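Local coordinates for protein putative decarboxylase involved in desferrioxamine biosynthesis (PDB 5O5C) that probably decarboxylates lysine, with pyridoxal 5'-phosphate as cofactor, in the pathway that makes the siderophore desferrioxamine, at residues B[208-213]-B[254-259]; B[264-269]-B[282-287]. All blocks are in the same frame, centred on the assembly; numbering follows the deposited sequence.

Contact 1: B[208-213]-B[254-259]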
loop_
_atom_site.group_PDB
_atom_site.type_symbol
_atom_site.label_atom_id
_atom_site.label_comp_id
_atom_site.label_asym_id
_atom_site.label_seq_id
_atom_site.Cartn_x
_atom_site.Cartn_y
_atom_site.Cartn_z
ATOM N N ARG B 208 13.794 -0.132 24.720
ATOM C CA ARG B 208 14.841 -0.121 23.721
ATOM C C ARG B 208 14.705 -1.290 22.787
ATOM O O ARG B 208 14.441 -2.391 23.217
ATOM C CB ARG B 208 16.231 -0.086 24.376
ATOM C CG ARG B 208 16.544 1.261 25.039
ATOM C CD ARG B 208 16.686 2.407 24.033
ATOM N NE ARG B 208 16.997 3.708 24.637
ATOM C CZ ARG B 208 16.105 4.575 25.132
ATOM N NH1 ARG B 208 14.796 4.314 25.154
ATOM N NH2 ARG B 208 16.529 5.719 25.636
ATOM N N VAL B 209 14.932 -1.013 21.511
ATOM C CA VAL B 209 14.987 -2.021 20.434
ATOM C C VAL B 209 16.398 -2.114 19.887
ATOM O O VAL B 209 17.061 -1.116 19.706
ATOM C CB VAL B 209 14.024 -1.674 19.292
ATOM C CG1 VAL B 209 14.201 -2.584 18.083
ATOM C CG2 VAL B 209 12.579 -1.698 19.825
ATOM N N PHE B 210 16.846 -3.324 19.600
ATOM C CA PHE B 210 18.206 -3.537 19.124
ATOM C C PHE B 210 18.158 -3.962 17.668
ATOM O O PHE B 210 17.407 -4.869 17.300
ATOM C CB PHE B 210 18.927 -4.593 19.956
ATOM C CG PHE B 210 18.968 -4.279 21.405
ATOM C CD1 PHE B 210 17.924 -4.659 22.223
ATOM C CD2 PHE B 210 20.034 -3.590 21.960
ATOM C CE1 PHE B 210 17.929 -4.350 23.562
ATOM C CE2 PHE B 210 20.053 -3.293 23.312
ATOM C CZ PHE B 210 18.997 -3.681 24.119
ATOM N N THR B 211 18.986 -3.317 16.856
ATOM C CA THR B 211 19.165 -3.707 15.462
ATOM C C THR B 211 20.582 -3.523 15.039
ATOM O O THR B 211 21.314 -2.730 15.625
ATOM C CB THR B 211 18.368 -2.846 14.457
ATOM O OG1 THR B 211 18.635 -1.460 14.654
ATOM C CG2 THR B 211 16.973 -3.070 14.580
ATOM N N SER B 212 20.946 -4.223 13.977
ATOM C CA SER B 212 22.251 -4.043 13.344
ATOM C C SER B 212 22.345 -2.637 12.730
ATOM O O SER B 212 21.376 -2.110 12.185
ATOM C CB SER B 212 22.457 -5.115 12.254
ATOM O OG SER B 212 23.764 -5.085 11.719
ATOM N N LYS B 213 23.512 -2.019 12.831
ATOM C CA LYS B 213 23.812 -0.798 12.069
ATOM C C LYS B 213 23.539 -0.942 10.558
ATOM O O LYS B 213 23.317 0.046 9.909
ATOM C CB LYS B 213 25.287 -0.401 12.262
ATOM C CG LYS B 213 25.628 0.109 13.637
ATOM C CD LYS B 213 27.143 0.195 13.862
ATOM C CE LYS B 213 27.422 0.992 15.135
ATOM N NZ LYS B 213 28.861 1.234 15.390
ATOM N N GLN B 254 23.125 -5.413 28.145
ATOM C CA GLN B 254 23.658 -5.245 29.504
ATOM C C GLN B 254 23.970 -3.776 29.845
ATOM O O GLN B 254 23.720 -3.341 30.985
ATOM C CB GLN B 254 24.957 -6.053 29.698
ATOM C CG GLN B 254 24.893 -7.555 29.452
ATOM C CD GLN B 254 23.793 -8.247 30.220
ATOM O OE1 GLN B 254 23.721 -8.143 31.442
ATOM N NE2 GLN B 254 22.925 -8.967 29.503
ATOM N N ARG B 255 24.535 -3.025 28.895
ATOM C CA ARG B 255 24.716 -1.565 29.089
ATOM C C ARG B 255 23.381 -0.877 29.243
ATOM O O ARG B 255 23.233 0.055 30.022
ATOM C CB ARG B 255 25.459 -0.899 27.934
ATOM C CG ARG B 255 26.952 -0.785 28.152
ATOM C CD ARG B 255 27.682 -0.446 26.855
ATOM N NE ARG B 255 29.045 -0.984 26.817
ATOM C CZ ARG B 255 29.905 -0.818 25.807
ATOM N NH1 ARG B 255 29.572 -0.117 24.720
ATOM N NH2 ARG B 255 31.120 -1.350 25.892
ATOM N N CYS B 256 22.415 -1.337 28.454
ATOM C CA CYS B 256 21.063 -0.828 28.527
ATOM C C CYS B 256 20.457 -1.135 29.911
ATOM O O CYS B 256 19.845 -0.257 30.543
ATOM C CB CYS B 256 20.264 -1.394 27.342
ATOM S SG CYS B 256 18.485 -1.310 27.434
ATOM N N LEU B 257 20.688 -2.341 30.422
ATOM C CA LEU B 257 20.164 -2.705 31.757
ATOM C C LEU B 257 20.853 -1.960 32.926
ATOM O O LEU B 257 20.254 -1.832 34.003
ATOM C CB LEU B 257 20.225 -4.214 32.006
ATOM C CG LEU B 257 19.236 -5.177 31.307
ATOM C CD1 LEU B 257 19.691 -6.604 31.557
ATOM C CD2 LEU B 257 17.771 -4.993 31.728
ATOM N N GLN B 258 22.083 -1.483 32.715
ATOM C CA GLN B 258 22.806 -0.714 33.734
ATOM C C GLN B 258 22.468 0.783 33.667
ATOM O O GLN B 258 22.826 1.531 34.549
ATOM C CB GLN B 258 24.325 -0.925 33.619
ATOM C CG GLN B 258 24.794 -2.383 33.716
ATOM C CD GLN B 258 25.073 -2.892 35.127
ATOM O OE1 GLN B 258 24.692 -4.017 35.476
ATOM N NE2 GLN B 258 25.773 -2.090 35.933
ATOM N N GLN B 259 21.797 1.226 32.610
ATOM C CA GLN B 259 21.291 2.593 32.549
ATOM C C GLN B 259 19.850 2.696 33.133
ATOM O O GLN B 259 19.282 3.777 33.191
ATOM C CB GLN B 259 21.380 3.091 31.095
ATOM C CG GLN B 259 22.815 3.230 30.606
ATOM C CD GLN B 259 23.002 3.340 29.080
ATOM O OE1 GLN B 259 22.129 2.982 28.272
ATOM N NE2 GLN B 259 24.172 3.823 28.684
#

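Contact 2: B[264-269]-B[282-287]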
loop_
_atom_site.group_PDB
_atom_site.type_symbol
_atom_site.label_atom_id
_atom_site.label_comp_id
_atom_site.label_asym_id
_atom_site.label_seq_id
_atom_site.Cartn_x
_atom_site.Cartn_y
_atom_site.Cartn_z
ATOM N N VAL B 264 13.376 -4.524 24.980
ATOM C CA VAL B 264 12.023 -4.931 24.579
ATOM C C VAL B 264 12.040 -5.818 23.317
ATOM O O VAL B 264 11.208 -6.740 23.169
ATOM C CB VAL B 264 11.174 -3.619 24.439
ATOM C CG1 VAL B 264 9.865 -3.820 23.727
ATOM C CG2 VAL B 264 10.921 -3.028 25.808
ATOM N N ALA B 265 12.963 -5.541 22.397
ATOM C CA ALA B 265 13.020 -6.250 21.144
ATOM C C ALA B 265 14.339 -6.168 20.389
ATOM O O ALA B 265 15.114 -5.152 20.438
ATOM C CB ALA B 265 11.877 -5.777 20.258
ATOM N N VAL B 266 14.551 -7.217 19.618
ATOM C CA VAL B 266 15.633 -7.292 18.658
ATOM C C VAL B 266 15.142 -7.479 17.201
ATOM O O VAL B 266 14.407 -8.394 16.891
ATOM C CB VAL B 266 16.614 -8.451 18.966
ATOM C CG1 VAL B 266 17.751 -8.418 17.965
ATOM C CG2 VAL B 266 17.184 -8.346 20.374
ATOM N N VAL B 267 15.603 -6.618 16.301
ATOM C CA VAL B 267 15.422 -6.876 14.894
ATOM C C VAL B 267 16.653 -7.529 14.331
ATOM O O VAL B 267 17.739 -6.937 14.336
ATOM C CB VAL B 267 15.058 -5.622 14.097
ATOM C CG1 VAL B 267 15.069 -5.911 12.605
ATOM C CG2 VAL B 267 13.732 -5.071 14.580
ATOM N N ALA B 268 16.430 -8.747 13.821
ATOM C CA ALA B 268 17.406 -9.552 13.077
ATOM C C ALA B 268 17.067 -9.503 11.619
ATOM O O ALA B 268 15.926 -9.871 11.241
ATOM C CB ALA B 268 17.349 -10.997 13.535
ATOM N N THR B 269 18.060 -9.116 10.806
ATOM C CA THR B 269 17.926 -8.982 9.385
ATOM C C THR B 269 18.578 -10.173 8.655
ATOM O O THR B 269 19.822 -10.374 8.692
ATOM C CB THR B 269 18.479 -7.606 8.968
ATOM O OG1 THR B 269 17.779 -6.642 9.728
ATOM C CG2 THR B 269 18.273 -7.341 7.502
ATOM N N GLY B 282 19.632 -18.070 15.231
ATOM C CA GLY B 282 19.673 -18.911 16.419
ATOM C C GLY B 282 20.202 -18.231 17.661
ATOM O O GLY B 282 19.547 -18.210 18.678
ATOM N N ALA B 283 21.371 -17.620 17.573
ATOM C CA ALA B 283 21.947 -16.918 18.713
ATOM C C ALA B 283 21.076 -15.731 19.208
ATOM O O ALA B 283 20.807 -15.583 20.397
ATOM C CB ALA B 283 23.313 -16.461 18.365
ATOM N N ILE B 284 20.599 -14.916 18.274
ATOM C CA ILE B 284 19.716 -13.824 18.620
ATOM C C ILE B 284 18.460 -14.290 19.355
ATOM O O ILE B 284 18.003 -13.611 20.240
ATOM C CB ILE B 284 19.384 -12.948 17.393
ATOM C CG1 ILE B 284 20.664 -12.281 16.900
ATOM C CG2 ILE B 284 18.403 -11.866 17.769
ATOM C CD1 ILE B 284 20.584 -11.605 15.558
ATOM N N SER B 285 17.897 -15.413 18.943
ATOM C CA SER B 285 16.653 -15.943 19.489
ATOM C C SER B 285 16.838 -16.470 20.930
ATOM O O SER B 285 15.923 -16.385 21.724
ATOM C CB SER B 285 16.136 -17.059 18.582
ATOM O OG SER B 285 15.031 -17.731 19.152
ATOM N N GLU B 286 18.019 -17.025 21.237
ATOM C CA GLU B 286 18.396 -17.417 22.620
ATOM C C GLU B 286 18.542 -16.158 23.543
ATOM O O GLU B 286 17.999 -16.096 24.661
ATOM C CB GLU B 286 19.696 -18.248 22.646
ATOM C CG GLU B 286 19.992 -19.069 21.382
ATOM C CD GLU B 286 20.982 -20.208 21.578
ATOM O OE1 GLU B 286 21.830 -20.121 22.506
ATOM O OE2 GLU B 286 20.924 -21.177 20.783
ATOM N N LEU B 287 19.221 -15.132 23.052
ATOM C CA LEU B 287 19.321 -13.907 23.819
ATOM C C LEU B 287 17.922 -13.332 24.078
ATOM O O LEU B 287 17.583 -12.964 25.218
ATOM C CB LEU B 287 20.228 -12.890 23.109
ATOM C CG LEU B 287 20.767 -11.759 23.988
ATOM C CD1 LEU B 287 22.179 -11.348 23.617
ATOM C CD2 LEU B 287 19.863 -10.544 24.002
#

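Contact 1: B[208-213]-B[254-259]
Cys256 holds its SG anti to the backbone N (chi1 163°), which sends the sulfur off the helix toward strand 208-212, where it meets Arg208 and Phe210. Phe210 holds CG anti to its carbonyl carbon (chi1 -57°), which brings CZ, the far end of the ring, up to the sulfur. The setting is the mixed seven-stranded sheet of the cofactor-binding domain of a fold type I pyridoxal-phosphate enzyme. Helix 246-258 links strand 233-236 to strand 262-269, and strand 207-212 lies between those two in the sheet, so this is a beta-alpha-beta crossover that skips one strand, and the contact is made with the strand passed over.

Two residues apart on the strand, Arg208 and Phe210 turn to the same face and both reach the one sulfur. Cys256 SG is 4.0 Å from Arg208 CB and also lies 4.0 Å from CG of Arg208, so the aliphatic root of the arginine does the packing. The guanidinium lies elsewhere: the chain bends at chi2 (-67°) and NH1 is hydrogen-bonded to Ala205 O. Val253 and Leu249, one and two turns earlier in the helix, also pack against the Phe210 ring. Cys256 completes this at the far end of the ring with an oblique sulfur-aromatic contact, SG standing 5.4 Å from the ring centroid; the nearest ring atom is CZ of Phe210, 4.1 Å from SG of Cys256.

Contact 2: B[264-269]-B[282-287]
Strand 264-269 and helix 282-287 come nearest at Ala268 and Ile284, whose CA atoms are 7.4 Å apart, a spacing bridged by the side chains that the two backbones turn toward each other. They are the first strand and the helix of a beta-alpha-beta unit whose second strand, 294-299, lies beside strand 262-269 and parallel to it, so the helix packs on the sheet it helps to connect.

Ile284 carries the helix side of the contact, and its two branches divide the work. Its CG2, anti to the backbone N, meets CG1 of Val266 at 3.5 Å and approaches CB of Val266 at 4.0 Å, the two side chains meeting at a slant. The longer branch runs on extended (chi2 168°) and delivers its end to the methyl of Ala268, CD1 of Ile284 lying 3.9 Å from CB of Ala268. Val266 and Ala268, two residues apart, share this face of the strand. The intervening Val267 turns to the other face and packs on Met178 of helix 170-189, which shows that the strand is covered on both sides. One turn beyond Ile284, Leu287 stays looser against the strand, its CD2 5.0 Å from CG2 of Val266, and packs instead on Leu249 and Val253 of helix 246-258.

All three touching residues are buried, and the two segments bury 151 Å² between them, both sides summed. Every touching atom is an aliphatic carbon, which implies that this join is held by hydrophobic burial and by the fit of branched chains, while directional bonding is left to the backbone, as where Val266 pairs with Trp294 and His296 of the next strand.

Contacts 1 and 2, with centres 12 Å apart, meet through the sheet itself, because strands 207-212 and 262-269 are parallel neighbours. Probable hydrogen bonds join them, Phe210 N to Ala265 O at 2.7 Å and Val267 N to Phe210 O at 2.7 Å. The helices are connected too: Leu249 and Val253 of helix 246-258 touch both Phe210 from contact 1 and Leu287 from contact 2, so the same two side chains bridge the two contacts. Their relation to the cofactor differs. Contact 1 lies away from the cofactor site, whereas the side chain of Ala268 in contact 2 is about 10 Å from the bound pyridoxal phosphate and about 12 Å from the side chain of His216, a cofactor-binding residue.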